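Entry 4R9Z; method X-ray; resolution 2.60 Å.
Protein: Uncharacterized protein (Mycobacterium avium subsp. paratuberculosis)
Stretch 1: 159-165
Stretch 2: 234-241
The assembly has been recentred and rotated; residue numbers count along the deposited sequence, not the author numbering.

Stretch 1 (159-165) FERRTIE
Stretch 2, residues 234-241: DWLFYDRS

This is a modest contact made mainly through side chains, in which two extended segments of one chain stand too far apart to share backbone hydrogen bonds and meet instead through a tryptophan, a phenylalanine and an arginine of the second stretch. No hydrogen bond crosses between them, and the buried surface, summed over both sides, is 281 Å².

Both backbones are extended. Residues 159-163 form a strand, with phi/psi running from -135/146 at Phe159 through -156/141 at Arg161 to -82/114 at Thr163; Ile164 then leaves the extended region at -73/-53. In the second stretch the strand covers 236-241, preceded by Trp235 at -70/154. The end-to-end directions, 160 to 164 against 235 to 240, lie 56° apart, so the segments run obliquely to each other. The register is set by CA of Arg161 and CA of Trp235 at 8.7 Å and by CA of Arg162 and CA of Phe237 at 9.5 Å, a gap wide enough to be filled by side chains.

Trp235 does most of the filling: 89 Å² of it is covered, more than of any other residue here. Its CA-to-CB bond points sideways, but chi1 of -67° (m) and chi2 of 87° bring the six-membered end of the indole to the first strand. There CH2 of Trp235 lies 3.8 Å from CB of Glu160 and 4.1 Å from CG of Arg162, while the backbone N of Arg161 approaches the ring edge, 4.1 Å from CZ3 of Trp235. Glu160 and Arg162 both point toward the second stretch, as alternate residues of a strand can, and their aliphatic portions give the indole a nonpolar surface.

Arg162 adopts chi1 and chi2 of -60° (m, m) and chi3 of 168° (t), a folded start that places CH2 of Trp235 over one face of its guanidinium. The group is also held within its own strand: NH1 of Arg162 gives a weak hydrogen bond to O of Arg161 at 2.8 Å, and NH2 of Arg162 makes a long salt bridge of 3.9 Å with OE1 of Glu160. That oxygen lies well out of the guanidinium plane, so the attraction is one of charge alone. Glu160 itself is m, t, with chi3 of 63°.

Farther along, Ile164 points toward the second stretch in the m, t rotamer, and its CD1 reaches CE2 of Phe237 at 3.3 Å, a tight apolar contact. Phe237, with chi1 of -170° (t) and chi2 of -88°, starts sideways and delivers its ring end.

The one pairing of like charges is Arg161 with Arg240, where NH2 of Arg161 and NH1 of Arg240 come to 4.2 Å of each other. Arg161 (p, t, m) points away at CB yet its end returns; Arg240 (m, t, m) starts sideways, and its end comes nearer the first stretch. Hydrogen bonds elsewhere in the structure occupy NE, NH1 and NH2 of Arg240. The rule to read is that long side chains can bridge widely spaced extended segments without any backbone pairing.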

# COMPACT_ATOMS: atom_id res chain seq x y z
N PHE B 159 20.24 -14.62 2.88
CA PHE B 159 19.95 -14.34 4.28
C PHE B 159 19.75 -15.61 5.12
O PHE B 159 19.22 -16.61 4.62
CB PHE B 159 18.71 -13.44 4.40
CG PHE B 159 17.49 -14.01 3.74
CD1 PHE B 159 16.63 -14.84 4.44
CD2 PHE B 159 17.21 -13.72 2.42
CE1 PHE B 159 15.51 -15.37 3.84
CE2 PHE B 159 16.09 -14.25 1.81
CZ PHE B 159 15.24 -15.07 2.52
N GLU B 160 20.15 -15.55 6.38
CA GLU B 160 19.87 -16.63 7.33
C GLU B 160 18.50 -16.42 7.94
O GLU B 160 17.98 -15.30 7.95
CB GLU B 160 20.93 -16.69 8.43
CG GLU B 160 22.37 -16.86 7.95
CD GLU B 160 23.36 -16.87 9.10
OE1 GLU B 160 23.29 -17.79 9.95
OE2 GLU B 160 24.23 -15.96 9.16
N ARG B 161 17.92 -17.49 8.48
CA ARG B 161 16.57 -17.39 9.01
C ARG B 161 16.26 -18.43 10.08
O ARG B 161 16.62 -19.60 9.96
CB ARG B 161 15.56 -17.54 7.88
CG ARG B 161 15.89 -18.68 6.94
CD ARG B 161 14.98 -18.68 5.73
NE ARG B 161 13.59 -18.91 6.09
CZ ARG B 161 12.58 -18.84 5.23
NH1 ARG B 161 12.82 -18.55 3.96
NH2 ARG B 161 11.34 -19.06 5.65
N ARG B 162 15.53 -18.01 11.10
CA ARG B 162 15.03 -18.92 12.11
C ARG B 162 13.53 -18.76 12.20
O ARG B 162 13.04 -17.73 12.67
CB ARG B 162 15.66 -18.65 13.48
CG ARG B 162 17.17 -18.78 13.54
CD ARG B 162 17.66 -20.16 13.17
NE ARG B 162 19.10 -20.16 12.96
CZ ARG B 162 19.70 -20.47 11.82
NH1 ARG B 162 18.98 -20.83 10.76
NH2 ARG B 162 21.02 -20.44 11.73
N THR B 163 12.78 -19.77 11.77
CA THR B 163 11.34 -19.67 11.86
C THR B 163 10.96 -20.03 13.29
O THR B 163 11.16 -21.16 13.74
CB THR B 163 10.63 -20.56 10.81
OG1 THR B 163 9.23 -20.65 11.11
CG2 THR B 163 11.23 -21.96 10.77
N ILE B 164 10.43 -19.04 14.01
CA ILE B 164 10.23 -19.14 15.45
C ILE B 164 9.08 -20.05 15.86
O ILE B 164 9.25 -20.95 16.68
CB ILE B 164 9.96 -17.76 16.05
CG1 ILE B 164 11.15 -16.83 15.78
CG2 ILE B 164 9.66 -17.86 17.54
CD1 ILE B 164 10.86 -15.40 16.11
N GLU B 165 7.91 -19.80 15.29
CA GLU B 165 6.71 -20.52 15.68
C GLU B 165 5.72 -20.54 14.52
O GLU B 165 5.73 -19.65 13.67
CB GLU B 165 6.11 -19.89 16.94
CG GLU B 165 5.56 -18.49 16.75
CD GLU B 165 5.06 -17.89 18.05
OE1 GLU B 165 5.42 -18.41 19.13
OE2 GLU B 165 4.33 -16.88 17.99
N ASP B 234 22.85 -7.49 12.94
CA ASP B 234 22.30 -8.38 13.94
C ASP B 234 20.98 -8.94 13.40
O ASP B 234 20.56 -8.58 12.30
CB ASP B 234 22.10 -7.64 15.27
CG ASP B 234 22.06 -8.58 16.46
OD1 ASP B 234 22.04 -9.81 16.26
OD2 ASP B 234 22.03 -8.07 17.60
N TRP B 235 20.34 -9.83 14.15
CA TRP B 235 19.11 -10.46 13.69
C TRP B 235 17.93 -9.48 13.66
O TRP B 235 17.90 -8.51 14.43
CB TRP B 235 18.75 -11.66 14.56
CG TRP B 235 19.71 -12.80 14.43
CD1 TRP B 235 20.87 -12.98 15.13
CD2 TRP B 235 19.61 -13.91 13.54
NE1 TRP B 235 21.49 -14.14 14.73
CE2 TRP B 235 20.74 -14.73 13.76
CE3 TRP B 235 18.67 -14.30 12.57
CZ2 TRP B 235 20.95 -15.91 13.05
CZ3 TRP B 235 18.89 -15.48 11.87
CH2 TRP B 235 20.02 -16.27 12.11
N LEU B 236 16.97 -9.76 12.80
CA LEU B 236 15.76 -8.95 12.69
C LEU B 236 14.51 -9.81 12.86
O LEU B 236 14.44 -10.93 12.34
CB LEU B 236 15.69 -8.23 11.35
CG LEU B 236 16.70 -7.13 11.03
CD1 LEU B 236 16.24 -6.35 9.82
CD2 LEU B 236 16.87 -6.21 12.22
N PHE B 237 13.53 -9.29 13.58
CA PHE B 237 12.26 -9.98 13.79
C PHE B 237 11.27 -9.59 12.70
O PHE B 237 10.92 -8.42 12.55
CB PHE B 237 11.69 -9.63 15.16
CG PHE B 237 10.51 -10.47 15.57
CD1 PHE B 237 9.22 -10.10 15.22
CD2 PHE B 237 10.69 -11.61 16.34
CE1 PHE B 237 8.13 -10.87 15.61
CE2 PHE B 237 9.60 -12.38 16.73
CZ PHE B 237 8.33 -12.01 16.36
N TYR B 238 10.79 -10.58 11.94
CA TYR B 238 9.80 -10.31 10.91
C TYR B 238 8.51 -11.05 11.20
O TYR B 238 8.36 -12.23 10.87
CB TYR B 238 10.33 -10.71 9.53
CG TYR B 238 9.52 -10.17 8.38
CD1 TYR B 238 8.78 -9.00 8.52
CD2 TYR B 238 9.52 -10.80 7.14
CE1 TYR B 238 8.04 -8.49 7.46
CE2 TYR B 238 8.78 -10.30 6.07
CZ TYR B 238 8.05 -9.15 6.24
OH TYR B 238 7.32 -8.64 5.19
N ASP B 239 7.57 -10.34 11.81
CA ASP B 239 6.25 -10.89 12.10
C ASP B 239 5.45 -10.98 10.81
O ASP B 239 5.33 -10.00 10.08
CB ASP B 239 5.54 -10.01 13.13
CG ASP B 239 4.52 -10.77 13.94
OD1 ASP B 239 4.43 -12.00 13.78
OD2 ASP B 239 3.83 -10.13 14.76
N ARG B 240 4.90 -12.16 10.52
CA ARG B 240 4.19 -12.40 9.27
C ARG B 240 2.84 -13.05 9.53
O ARG B 240 2.71 -13.91 10.40
CB ARG B 240 5.01 -13.32 8.35
CG ARG B 240 6.44 -12.88 8.09
CD ARG B 240 7.18 -13.90 7.23
NE ARG B 240 7.33 -15.19 7.89
CZ ARG B 240 7.86 -16.27 7.32
NH1 ARG B 240 8.31 -16.23 6.07
NH2 ARG B 240 7.95 -17.40 8.00
N SER B 241 1.84 -12.66 8.75
CA SER B 241 0.52 -13.27 8.85
C SER B 241 -0.26 -13.13 7.54
O SER B 241 0.14 -12.40 6.64
CB SER B 241 -0.24 -12.64 10.01
OG SER B 241 -0.41 -11.25 9.81